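Local coordinates for protein aldolase (PDB 6VOP) that is of unknown function but belongs to the class II aldolase and adducin N-terminal domain family, in the AraD-like clan, and assembles from four chains, at residues Ser62-Asp67 / Asp74-Ala79; Lys94-Leu99 / Val168-Ser173; Gln111-Ser116 / Val133-Tyr138; Arg120-Tyr125 / Glu185-Leu190. The protein carries 2 engineered substitutions. One frame throughout, in Å; residues are numbered along the deposited sequence.

Overall arrangement
Interaction 2 lies nearest the chain centre and is mostly buried: two adjacent antiparallel strands joined by backbone bonds, with apolar side chains on both faces. Interactions 1 and 3 are partly buried and sit toward opposite ends of the same sheet, their centres about 28 Å apart. In each a serine hydroxyl donates to a backbone carbonyl across the contact; in interaction 3 a backbone bond joins it. Interaction 1 touches interaction 2 where CB of the engineered Ala79 packs on His98 CD2. Interaction 4 is buried but lies about 16 Å from the chain centre, joining a loop to helix 174-194, which follows the strand of interaction 2; a ring edge and one water make it, with no direct hydrogen bond.

Interaction 1: residues Ser62-Asp67 / Asp74-Ala79; sequences SKVAAD and DKPSAA. Engineered in segment 74-79: Ala78 (natural residue Lys), Ala79 (natural residue Glu).
Ser62 and Pro76 form the close part of this contact, with Val64 extending it along the strand. The Ser62 hydroxyl lies beside its own backbone N (chi1 -52°), which directs OG at the loop, where it donates to Asp74 O at 2.8 Å. The donor stands well above the carbonyl plane, 50° out of it, and so misses the in-plane lone pairs. The same OG lies 3.7 Å from Pro76 CB; the Pro76 nitrogen carries no hydrogen to offer it. Two residues on, Val64 CG2 meets Pro76 CG at 4.0 Å, the two side chains crossing at about a right angle, and Trp70 of strand 70-72 also packs on the proline.

Toward solvent the contact thins out. Asp74 turns its carboxylate away from strand 62-64 and forms a salt bridge with Arg60, while the exposed Lys75 starts its side chain away from the strand. The arrangement belongs to a beta hairpin: strands 62-64 and 70-72 pair antiparallel, and the chain leaving the second strand folds back across the first before helix 80-89. The two segments together bury 160 Å². One hydroxyl-to-carbonyl bond and one apolar touch join them, so the contact is local and short-ranged.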
loop_
_atom_site.group_PDB
_atom_site.type_symbol
_atom_site.label_atom_id
_atom_site.label_comp_id
_atom_site.label_asym_id
_atom_site.label_seq_id
_atom_site.Cartn_x
_atom_site.Cartn_y
_atom_site.Cartn_z
ATOM N N SER A 62 -9.541 24.753 11.469
ATOM C CA SER A 62 -10.328 25.299 12.565
ATOM C C SER A 62 -9.429 25.782 13.697
ATOM O O SER A 62 -8.306 25.306 13.882
ATOM C CB SER A 62 -11.309 24.252 13.092
ATOM O OG SER A 62 -12.068 23.693 12.035
ATOM N N LYS A 63 -9.944 26.746 14.459
ATOM C CA LYS A 63 -9.255 27.308 15.617
ATOM C C LYS A 63 -10.257 27.349 16.763
ATOM O O LYS A 63 -11.267 28.057 16.681
ATOM C CB LYS A 63 -8.703 28.700 15.306
ATOM C CG LYS A 63 -7.661 29.214 16.285
ATOM C CD LYS A 63 -6.995 30.474 15.751
ATOM C CE LYS A 63 -6.132 31.146 16.806
ATOM N NZ LYS A 63 -5.706 32.514 16.387
ATOM N N VAL A 64 -9.994 26.580 17.818
ATOM C CA VAL A 64 -10.915 26.431 18.940
ATOM C C VAL A 64 -10.180 26.773 20.228
ATOM O O VAL A 64 -9.030 26.365 20.426
ATOM C CB VAL A 64 -11.504 25.005 19.010
ATOM C CG1 VAL A 64 -12.531 24.904 20.126
ATOM C CG2 VAL A 64 -12.125 24.616 17.675
ATOM N N ALA A 65 -10.847 27.521 21.104
ATOM C CA ALA A 65 -10.285 27.860 22.400
ATOM C C ALA A 65 -10.379 26.669 23.352
ATOM O O ALA A 65 -11.036 25.664 23.076
ATOM C CB ALA A 65 -10.997 29.074 22.993
ATOM N N ALA A 66 -9.707 26.799 24.499
ATOM C CA ALA A 66 -9.679 25.708 25.468
ATOM C C ALA A 66 -11.069 25.385 26.002
ATOM O O ALA A 66 -11.348 24.231 26.348
ATOM C CB ALA A 66 -8.732 26.053 26.618
ATOM N N ASP A 67 -11.954 26.378 26.073
ATOM C CA ASP A 67 -13.311 26.157 26.557
ATOM C C ASP A 67 -14.246 25.612 25.483
ATOM O O ASP A 67 -15.425 25.381 25.773
ATOM C CB ASP A 67 -13.884 27.457 27.128
ATOM C CG ASP A 67 -13.693 28.637 26.198
ATOM O OD1 ASP A 67 -14.250 28.610 25.081
ATOM O OD2 ASP A 67 -12.986 29.592 26.583
ATOM N N ASP A 74 -12.975 26.978 9.212
ATOM C CA ASP A 74 -14.183 26.215 8.948
ATOM C C ASP A 74 -14.678 25.539 10.224
ATOM O O ASP A 74 -13.995 25.504 11.252
ATOM C CB ASP A 74 -13.932 25.170 7.861
ATOM C CG ASP A 74 -13.943 25.762 6.470
ATOM O OD1 ASP A 74 -14.385 26.920 6.318
ATOM O OD2 ASP A 74 -13.514 25.065 5.524
ATOM N N LYS A 75 -15.885 24.995 10.146
ATOM C CA LYS A 75 -16.494 24.321 11.284
ATOM C C LYS A 75 -15.633 23.138 11.710
ATOM O O LYS A 75 -15.323 22.274 10.876
ATOM C CB LYS A 75 -17.903 23.855 10.925
ATOM C CG LYS A 75 -18.604 23.048 12.005
ATOM C CD LYS A 75 -19.001 23.913 13.187
ATOM C CE LYS A 75 -20.466 23.711 13.549
ATOM N NZ LYS A 75 -20.984 22.399 13.076
ATOM N N PRO A 76 -15.212 23.064 12.970
ATOM C CA PRO A 76 -14.379 21.938 13.404
ATOM C C PRO A 76 -15.155 20.632 13.376
ATOM O O PRO A 76 -16.388 20.603 13.399
ATOM C CB PRO A 76 -13.984 22.316 14.835
ATOM C CG PRO A 76 -15.063 23.248 15.286
ATOM C CD PRO A 76 -15.464 24.020 14.062
ATOM N N SER A 77 -14.403 19.536 13.320
ATOM C CA SER A 77 -15.007 18.213 13.340
ATOM C C SER A 77 -15.725 17.980 14.666
ATOM O O SER A 77 -15.343 18.517 15.709
ATOM C CB SER A 77 -13.943 17.138 13.115
ATOM O OG SER A 77 -12.706 17.511 13.701
ATOM N N ALA A 78 -16.791 17.178 14.617
ATOM C CA ALA A 78 -17.528 16.862 15.835
ATOM C C ALA A 78 -16.684 16.069 16.822
ATOM O O ALA A 78 -16.988 16.068 18.020
ATOM C CB ALA A 78 -18.804 16.091 15.495
ATOM N N ALA A 79 -15.630 15.403 16.347
ATOM C CA ALA A 79 -14.734 14.652 17.217
ATOM C C ALA A 79 -13.849 15.550 18.071
ATOM O O ALA A 79 -13.227 15.053 19.015
ATOM C CB ALA A 79 -13.861 13.715 16.381
#

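Interaction 2: residues Lys94-Leu99 / Val168-Ser173; sequences KAVVHL and VVCGES
Val97 and Val169 form a hydrogen-bonded pair with two nearly straight bonds between these antiparallel strands, whose axes approach to 4.7 Å. Val97 N reaches Val169 O at 2.8 Å and Val169 N reaches Val97 O at 2.9 Å. Toward Gly171 the pairing weakens: both bonds with Ala95 are weak, bent to about 120°, and Gly171 O also takes Lys94 N at 2.7 Å, so this one carbonyl has two donors.

Side-chain contacts between the strands gather on the face that carries Val96, His98, Val168 and Cys170. Val96 CG1 meets Val168 CG1 at 4.0 Å, and CG2 of the same valine lies 4.2 Å from Cys170 SG. Farther along, Val168 CG2 approaches the His98 ring obliquely, 3.4 Å from ND1. That nitrogen is bonded to Pro167 O, which would fix the ring's rotation. With His100 and His165, His98 forms a cluster that may be an empty metal site, as in class II aldolases, its donor atoms facing a vacant point.

Within the chain both strands are interior to the sheet: 95-99 also pairs with 33-38, and 166-171 with 159-162. Helix 80-89 packs on Val96 and Cys170, whereas Val97 and Val169 face helix 174-194, for whose first turn Ser173 is the N-cap.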
loop_
_atom_site.group_PDB
_atom_site.type_symbol
_atom_site.label_atom_id
_atom_site.label_comp_id
_atom_site.label_asym_id
_atom_site.label_seq_id
_atom_site.Cartn_x
_atom_site.Cartn_y
_atom_site.Cartn_z
ATOM N N LYS A 94 -0.143 17.614 23.758
ATOM C CA LYS A 94 -0.063 18.792 22.907
ATOM C C LYS A 94 -0.602 18.560 21.503
ATOM O O LYS A 94 -0.615 19.501 20.700
ATOM C CB LYS A 94 1.387 19.287 22.816
ATOM C CG LYS A 94 2.049 19.521 24.160
ATOM C CD LYS A 94 1.373 20.641 24.928
ATOM C CE LYS A 94 2.137 20.958 26.204
ATOM N NZ LYS A 94 1.526 22.090 26.953
ATOM N N ALA A 95 -1.039 17.345 21.180
ATOM C CA ALA A 95 -1.585 17.044 19.866
ATOM C C ALA A 95 -2.329 15.720 19.936
ATOM O O ALA A 95 -1.930 14.809 20.665
ATOM C CB ALA A 95 -0.492 16.985 18.793
ATOM N N VAL A 96 -3.413 15.626 19.172
ATOM C CA VAL A 96 -4.259 14.441 19.143
ATOM C C VAL A 96 -4.438 14.008 17.695
ATOM O O VAL A 96 -4.827 14.817 16.845
ATOM C CB VAL A 96 -5.628 14.695 19.802
ATOM C CG1 VAL A 96 -6.476 13.433 19.764
ATOM C CG2 VAL A 96 -5.450 15.186 21.233
ATOM N N VAL A 97 -4.151 12.739 17.417
ATOM C CA VAL A 97 -4.329 12.148 16.096
ATOM C C VAL A 97 -5.393 11.064 16.210
ATOM O O VAL A 97 -5.242 10.117 16.993
ATOM C CB VAL A 97 -3.014 11.575 15.543
ATOM C CG1 VAL A 97 -3.273 10.772 14.277
ATOM C CG2 VAL A 97 -2.021 12.692 15.275
ATOM N N HIS A 98 -6.467 11.205 15.437
ATOM C CA HIS A 98 -7.578 10.257 15.451
ATOM C C HIS A 98 -7.853 9.815 14.021
ATOM O O HIS A 98 -8.310 10.615 13.196
ATOM C CB HIS A 98 -8.826 10.875 16.084
ATOM C CG HIS A 98 -10.066 10.059 15.891
ATOM N ND1 HIS A 98 -10.081 8.687 16.020
ATOM C CD2 HIS A 98 -11.333 10.421 15.580
ATOM C CE1 HIS A 98 -11.303 8.239 15.795
ATOM N NE2 HIS A 98 -12.083 9.271 15.526
ATOM N N LEU A 99 -7.574 8.548 13.729
ATOM C CA LEU A 99 -7.818 7.964 12.421
ATOM C C LEU A 99 -8.529 6.629 12.591
ATOM O O LEU A 99 -8.502 6.023 13.662
ATOM C CB LEU A 99 -6.512 7.762 11.640
ATOM C CG LEU A 99 -5.646 8.997 11.388
ATOM C CD1 LEU A 99 -4.381 8.612 10.645
ATOM C CD2 LEU A 99 -6.427 10.040 10.611
ATOM N N VAL A 168 -7.085 6.437 19.028
ATOM C CA VAL A 168 -6.957 7.861 19.329
ATOM C C VAL A 168 -5.654 8.019 20.103
ATOM O O VAL A 168 -5.533 7.513 21.224
ATOM C CB VAL A 168 -8.141 8.406 20.143
ATOM C CG1 VAL A 168 -7.834 9.805 20.651
ATOM C CG2 VAL A 168 -9.412 8.409 19.306
ATOM N N VAL A 169 -4.681 8.707 19.511
ATOM C CA VAL A 169 -3.329 8.781 20.053
ATOM C C VAL A 169 -2.972 10.236 20.327
ATOM O O VAL A 169 -3.313 11.129 19.546
ATOM C CB VAL A 169 -2.305 8.133 19.098
ATOM C CG1 VAL A 169 -0.948 8.044 19.760
ATOM C CG2 VAL A 169 -2.774 6.747 18.677
ATOM N N CYS A 170 -2.282 10.465 21.440
ATOM C CA CYS A 170 -1.835 11.785 21.859
ATOM C C CYS A 170 -0.320 11.889 21.717
ATOM O O CYS A 170 0.371 10.918 21.398
ATOM C CB CYS A 170 -2.258 12.067 23.304
ATOM S SG CYS A 170 -4.035 12.063 23.598
ATOM N N GLY A 171 0.194 13.086 21.971
ATOM C CA GLY A 171 1.624 13.315 21.921
ATOM C C GLY A 171 1.953 14.716 22.377
ATOM O O GLY A 171 1.093 15.604 22.395
ATOM N N GLU A 172 3.216 14.902 22.757
ATOM C CA GLU A 172 3.713 16.219 23.133
ATOM C C GLU A 172 3.999 17.099 21.923
ATOM O O GLU A 172 4.406 18.255 22.090
ATOM C CB GLU A 172 4.967 16.077 24.003
ATOM C CG GLU A 172 4.740 15.223 25.252
ATOM C CD GLU A 172 5.888 15.297 26.251
ATOM O OE1 GLU A 172 6.248 14.245 26.822
ATOM O OE2 GLU A 172 6.423 16.405 26.472
ATOM N N SER A 173 3.792 16.574 20.718
ATOM C CA SER A 173 3.871 17.334 19.479
ATOM C C SER A 173 3.115 16.549 18.419
ATOM O O SER A 173 2.895 15.343 18.561
ATOM C CB SER A 173 5.321 17.584 19.049
ATOM O OG SER A 173 5.926 16.401 18.556
#

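Interaction 3: residues Gln111-Ser116 / Val133-Tyr138; sequences QGLDSS and VPLVPY
Ser115 engages both backbone polar atoms of Leu135, using its own carbonyl for one and its side-chain hydroxyl for the other. Leu135 N donates to Ser115 O at 2.9 Å with an almost straight N-H path of 165°, yet it comes in above the carbonyl plane and away from the lone-pair directions. In the reverse sense, Ser115 OG donates to Leu135 O at 3.1 Å. The hydroxyl is anti to its backbone N (chi1 180°), which carries it alongside the Leu135 backbone to the carbonyl. Between these two bonds, Leu135 CB lies over the serine, 3.5 Å from Ser115 CA.

The contact lies at the edge of the sheet. Strand 135-136 is its outermost strand on this side within the chain; through Pro134 and Val136 it bonds to Leu161 of strand 159-162, while Leu135, turned the other way, receives the 111-116 loop. One bond to the loop runs backbone to backbone and the other comes from the hydroxyl, so this is not a beta bridge. Just before Ser115, Asp114 OD1 accepts from Ser116 N at 3.3 Å, an Asx turn, though the aspartate is poorly ordered and the bond deserves caution.

Van der Waals contacts flank the polar pair. Leu113 CD1 and Leu135 CD1 make an apolar contact, tip to tip at 4.3 Å. Separately, Pro134 CB rests 3.3 Å from the carbonyl oxygen Ser115 O. Helix 144-153 packs against Pro134 and Val136 through Leu153 and Leu150. At the start of the loop, Gln111 NE2 bonds to Ile199 O of a second subunit.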
loop_
_atom_site.group_PDB
_atom_site.type_symbol
_atom_site.label_atom_id
_atom_site.label_comp_id
_atom_site.label_asym_id
_atom_site.label_seq_id
_atom_site.Cartn_x
_atom_site.Cartn_y
_atom_site.Cartn_z
ATOM N N GLN A 111 -13.975 -9.454 20.153
ATOM C CA GLN A 111 -14.494 -9.805 21.463
ATOM C C GLN A 111 -13.353 -10.216 22.388
ATOM O O GLN A 111 -12.274 -10.626 21.949
ATOM C CB GLN A 111 -15.503 -10.951 21.366
ATOM C CG GLN A 111 -16.707 -10.687 20.481
ATOM C CD GLN A 111 -17.612 -11.906 20.362
ATOM O OE1 GLN A 111 -17.615 -12.778 21.233
ATOM N NE2 GLN A 111 -18.377 -11.977 19.277
ATOM N N GLY A 112 -13.606 -10.105 23.688
ATOM C CA GLY A 112 -12.633 -10.550 24.666
ATOM C C GLY A 112 -11.350 -9.755 24.681
ATOM O O GLY A 112 -10.302 -10.290 25.056
ATOM N N LEU A 113 -11.399 -8.490 24.275
ATOM C CA LEU A 113 -10.233 -7.632 24.386
ATOM C C LEU A 113 -9.988 -7.244 25.843
ATOM O O LEU A 113 -10.880 -7.312 26.696
ATOM C CB LEU A 113 -10.409 -6.371 23.539
ATOM C CG LEU A 113 -9.971 -6.461 22.078
ATOM C CD1 LEU A 113 -9.929 -5.076 21.449
ATOM C CD2 LEU A 113 -8.623 -7.151 21.971
ATOM N N ASP A 114 -8.752 -6.835 26.121
ATOM C CA ASP A 114 -8.376 -6.305 27.426
ATOM C C ASP A 114 -8.570 -4.793 27.421
ATOM O O ASP A 114 -7.903 -4.081 26.662
ATOM C CB ASP A 114 -6.929 -6.667 27.762
ATOM C CG ASP A 114 -6.694 -6.821 29.257
ATOM O OD1 ASP A 114 -7.087 -5.912 30.019
ATOM O OD2 ASP A 114 -6.118 -7.851 29.673
ATOM N N SER A 115 -9.479 -4.304 28.266
ATOM C CA SER A 115 -9.778 -2.878 28.299
ATOM C C SER A 115 -8.705 -2.071 29.020
ATOM O O SER A 115 -8.759 -0.835 29.000
ATOM C CB SER A 115 -11.143 -2.640 28.951
ATOM O OG SER A 115 -11.452 -1.257 28.998
ATOM N N SER A 116 -7.732 -2.737 29.643
ATOM C CA SER A 116 -6.613 -2.059 30.281
ATOM C C SER A 116 -5.425 -1.899 29.343
ATOM O O SER A 116 -4.680 -0.919 29.462
ATOM C CB SER A 116 -6.186 -2.831 31.530
ATOM O OG SER A 116 -6.863 -2.348 32.675
ATOM N N VAL A 133 -2.502 0.729 26.224
ATOM C CA VAL A 133 -3.525 1.215 25.304
ATOM C C VAL A 133 -4.879 0.724 25.802
ATOM O O VAL A 133 -5.316 -0.375 25.430
ATOM C CB VAL A 133 -3.257 0.755 23.864
ATOM C CG1 VAL A 133 -4.242 1.414 22.910
ATOM C CG2 VAL A 133 -1.826 1.073 23.467
ATOM N N PRO A 134 -5.564 1.485 26.649
ATOM C CA PRO A 134 -6.858 1.032 27.165
ATOM C C PRO A 134 -7.950 1.129 26.109
ATOM O O PRO A 134 -7.842 1.848 25.113
ATOM C CB PRO A 134 -7.127 1.982 28.335
ATOM C CG PRO A 134 -6.382 3.221 27.979
ATOM C CD PRO A 134 -5.154 2.773 27.234
ATOM N N LEU A 135 -9.020 0.380 26.351
ATOM C CA LEU A 135 -10.144 0.279 25.433
ATOM C C LEU A 135 -11.275 1.184 25.898
ATOM O O LEU A 135 -11.686 1.125 27.061
ATOM C CB LEU A 135 -10.628 -1.168 25.340
ATOM C CG LEU A 135 -11.876 -1.459 24.513
ATOM C CD1 LEU A 135 -11.551 -1.419 23.029
ATOM C CD2 LEU A 135 -12.454 -2.806 24.906
ATOM N N VAL A 136 -11.772 2.016 24.990
ATOM C CA VAL A 136 -12.924 2.875 25.253
ATOM C C VAL A 136 -14.160 2.148 24.737
ATOM O O VAL A 136 -14.119 1.573 23.639
ATOM C CB VAL A 136 -12.749 4.256 24.598
ATOM C CG1 VAL A 136 -13.897 5.185 24.956
ATOM C CG2 VAL A 136 -11.423 4.870 25.017
ATOM N N PRO A 137 -15.261 2.120 25.489
ATOM C CA PRO A 137 -16.442 1.371 25.041
ATOM C C PRO A 137 -17.012 1.934 23.748
ATOM O O PRO A 137 -16.732 3.068 23.352
ATOM C CB PRO A 137 -17.434 1.537 26.200
ATOM C CG PRO A 137 -16.601 1.931 27.372
ATOM C CD PRO A 137 -15.450 2.707 26.826
ATOM N N TYR A 138 -17.823 1.116 23.078
ATOM C CA TYR A 138 -18.487 1.566 21.863
ATOM C C TYR A 138 -19.702 2.416 22.208
ATOM O O TYR A 138 -20.548 2.013 23.013
ATOM C CB TYR A 138 -18.922 0.391 20.985
ATOM C CG TYR A 138 -19.888 0.836 19.906
ATOM C CD1 TYR A 138 -19.443 1.568 18.809
ATOM C CD2 TYR A 138 -21.245 0.563 20.001
ATOM C CE1 TYR A 138 -20.319 1.999 17.830
ATOM C CE2 TYR A 138 -22.130 0.989 19.027
ATOM C CZ TYR A 138 -21.661 1.706 17.943
ATOM O OH TYR A 138 -22.537 2.131 16.971
#

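Interaction 4: residues Arg120-Tyr125 / Glu185-Leu190; sequences RPFTPY and EETAKL
Phe122 sets the edge of its ring against Leu190, with CE1 3.5 Å from Leu190 CB and 3.7 Å from Leu190 CD1, the latter lying in the ring plane. Its CG sits between the backbone N and the carbonyl carbon (chi1 44°), the crowded position, and this swings the ring end toward the helix although the CB itself starts off to the side. At the same edge, CZ comes within 3.7 Å of Thr187 O and 4.2 Å of Thr187 CG2.

Thr187 and Leu190, three residues apart, lie on one side of helix 174-194, so the 120-125 loop packs across a single helical face while Ile191 and Leu194 add to the cover on Phe122. Beside the ring contact lies a water-mediated link. The hydroxyls of Thr123 and Thr187 do not bond directly, their OG1 atoms being 3.9 Å apart; a water joins them, 2.7 Å from Thr123 OG1 and 3.0 Å from Thr187 OG1. Thr187 OG1 also bonds to Glu183 O, one turn back in the helix. A third subunit also packs here: its Asn164 ND2 bonds to Phe122 O, its Thr102 packs on Leu190, and its His100 stacks on the Tyr125 ring.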
loop_
_atom_site.group_PDB
_atom_site.type_symbol
_atom_site.label_atom_id
_atom_site.label_comp_id
_atom_site.label_asym_id
_atom_site.label_seq_id
_atom_site.Cartn_x
_atom_site.Cartn_y
_atom_site.Cartn_z
ATOM N N ARG A 120 -0.784 -7.278 23.634
ATOM C CA ARG A 120 0.277 -7.878 24.435
ATOM C C ARG A 120 1.600 -7.705 23.703
ATOM O O ARG A 120 1.723 -8.157 22.557
ATOM C CB ARG A 120 0.003 -9.350 24.685
ATOM C CG ARG A 120 1.001 -10.010 25.617
ATOM C CD ARG A 120 0.753 -11.503 25.725
ATOM N NE ARG A 120 1.702 -12.144 26.629
ATOM C CZ ARG A 120 1.817 -13.460 26.781
ATOM N NH1 ARG A 120 1.039 -14.279 26.086
ATOM N NH2 ARG A 120 2.710 -13.957 27.627
ATOM N N PRO A 121 2.602 -7.066 24.308
ATOM C CA PRO A 121 3.781 -6.642 23.538
ATOM C C PRO A 121 4.647 -7.815 23.097
ATOM O O PRO A 121 5.030 -8.667 23.902
ATOM C CB PRO A 121 4.531 -5.728 24.513
ATOM C CG PRO A 121 4.062 -6.138 25.860
ATOM C CD PRO A 121 2.641 -6.583 25.697
ATOM N N PHE A 122 4.948 -7.844 21.794
ATOM C CA PHE A 122 5.991 -8.687 21.230
ATOM C C PHE A 122 7.092 -7.881 20.557
ATOM O O PHE A 122 8.091 -8.468 20.124
ATOM C CB PHE A 122 5.402 -9.679 20.215
ATOM C CG PHE A 122 4.407 -9.065 19.279
ATOM C CD1 PHE A 122 4.824 -8.447 18.112
ATOM C CD2 PHE A 122 3.054 -9.101 19.566
ATOM C CE1 PHE A 122 3.909 -7.880 17.247
ATOM C CE2 PHE A 122 2.133 -8.534 18.706
ATOM C CZ PHE A 122 2.560 -7.922 17.544
ATOM N N THR A 123 6.926 -6.564 20.434
ATOM C CA THR A 123 7.927 -5.591 20.031
ATOM C C THR A 123 8.030 -4.517 21.107
ATOM O O THR A 123 7.036 -4.204 21.770
ATOM C CB THR A 123 7.585 -4.932 18.687
ATOM O OG1 THR A 123 6.272 -4.360 18.748
ATOM C CG2 THR A 123 7.646 -5.949 17.557
ATOM N N PRO A 124 9.215 -3.932 21.310
ATOM C CA PRO A 124 9.403 -3.033 22.456
ATOM C C PRO A 124 8.886 -1.617 22.254
ATOM O O PRO A 124 8.845 -0.853 23.226
ATOM C CB PRO A 124 10.925 -3.026 22.632
ATOM C CG PRO A 124 11.435 -3.193 21.241
ATOM C CD PRO A 124 10.462 -4.114 20.545
ATOM N N TYR A 125 8.472 -1.245 21.045
ATOM C CA TYR A 125 8.355 0.173 20.721
ATOM C C TYR A 125 7.079 0.801 21.271
ATOM O O TYR A 125 7.114 1.933 21.764
ATOM C CB TYR A 125 8.465 0.359 19.209
ATOM C CG TYR A 125 9.801 -0.120 18.689
ATOM C CD1 TYR A 125 10.957 0.615 18.924
ATOM C CD2 TYR A 125 9.915 -1.324 18.003
ATOM C CE1 TYR A 125 12.185 0.178 18.472
ATOM C CE2 TYR A 125 11.141 -1.771 17.546
ATOM C CZ TYR A 125 12.272 -1.015 17.787
ATOM O OH TYR A 125 13.498 -1.448 17.335
ATOM N N GLU A 185 -0.669 1.391 14.999
ATOM C CA GLU A 185 -1.264 0.721 13.847
ATOM C C GLU A 185 -0.347 -0.372 13.314
ATOM O O GLU A 185 -0.816 -1.426 12.866
ATOM C CB GLU A 185 -1.574 1.745 12.755
ATOM C CG GLU A 185 -1.808 1.152 11.376
ATOM C CD GLU A 185 -3.196 0.559 11.217
ATOM O OE1 GLU A 185 -3.971 0.572 12.197
ATOM O OE2 GLU A 185 -3.516 0.088 10.106
ATOM N N GLU A 186 0.965 -0.139 13.360
ATOM C CA GLU A 186 1.914 -1.154 12.920
ATOM C C GLU A 186 1.843 -2.390 13.805
ATOM O O GLU A 186 1.908 -3.522 13.312
ATOM C CB GLU A 186 3.327 -0.571 12.916
ATOM C CG GLU A 186 4.426 -1.575 12.639
ATOM C CD GLU A 186 4.595 -1.866 11.163
ATOM O OE1 GLU A 186 5.460 -2.702 10.825
ATOM O OE2 GLU A 186 3.866 -1.266 10.345
ATOM N N THR A 187 1.692 -2.193 15.115
ATOM C CA THR A 187 1.651 -3.326 16.033
ATOM C C THR A 187 0.365 -4.126 15.871
ATOM O O THR A 187 0.392 -5.363 15.896
ATOM C CB THR A 187 1.816 -2.837 17.470
ATOM O OG1 THR A 187 3.150 -2.348 17.643
ATOM C CG2 THR A 187 1.567 -3.967 18.459
ATOM N N ALA A 188 -0.771 -3.444 15.702
ATOM C CA ALA A 188 -2.010 -4.159 15.416
ATOM C C ALA A 188 -1.918 -4.910 14.095
ATOM O O ALA A 188 -2.501 -5.991 13.953
ATOM C CB ALA A 188 -3.192 -3.190 15.397
ATOM N N LYS A 189 -1.183 -4.359 13.127
ATOM C CA LYS A 189 -0.985 -5.051 11.858
ATOM C C LYS A 189 -0.168 -6.324 12.047
ATOM O O LYS A 189 -0.432 -7.341 11.395
ATOM C CB LYS A 189 -0.307 -4.116 10.858
ATOM C CG LYS A 189 -0.183 -4.677 9.453
ATOM C CD LYS A 189 0.411 -3.644 8.507
ATOM C CE LYS A 189 0.419 -4.145 7.073
ATOM N NZ LYS A 189 1.046 -3.164 6.145
ATOM N N LEU A 190 0.825 -6.291 12.938
ATOM C CA LEU A 190 1.611 -7.492 13.199
ATOM C C LEU A 190 0.788 -8.556 13.913
ATOM O O LEU A 190 1.003 -9.753 13.693
ATOM C CB LEU A 190 2.848 -7.147 14.022
ATOM C CG LEU A 190 3.858 -6.225 13.342
ATOM C CD1 LEU A 190 5.103 -6.075 14.201
ATOM C CD2 LEU A 190 4.208 -6.757 11.965
HETATM O O HOH W 1 5.925 -2.715 16.593
#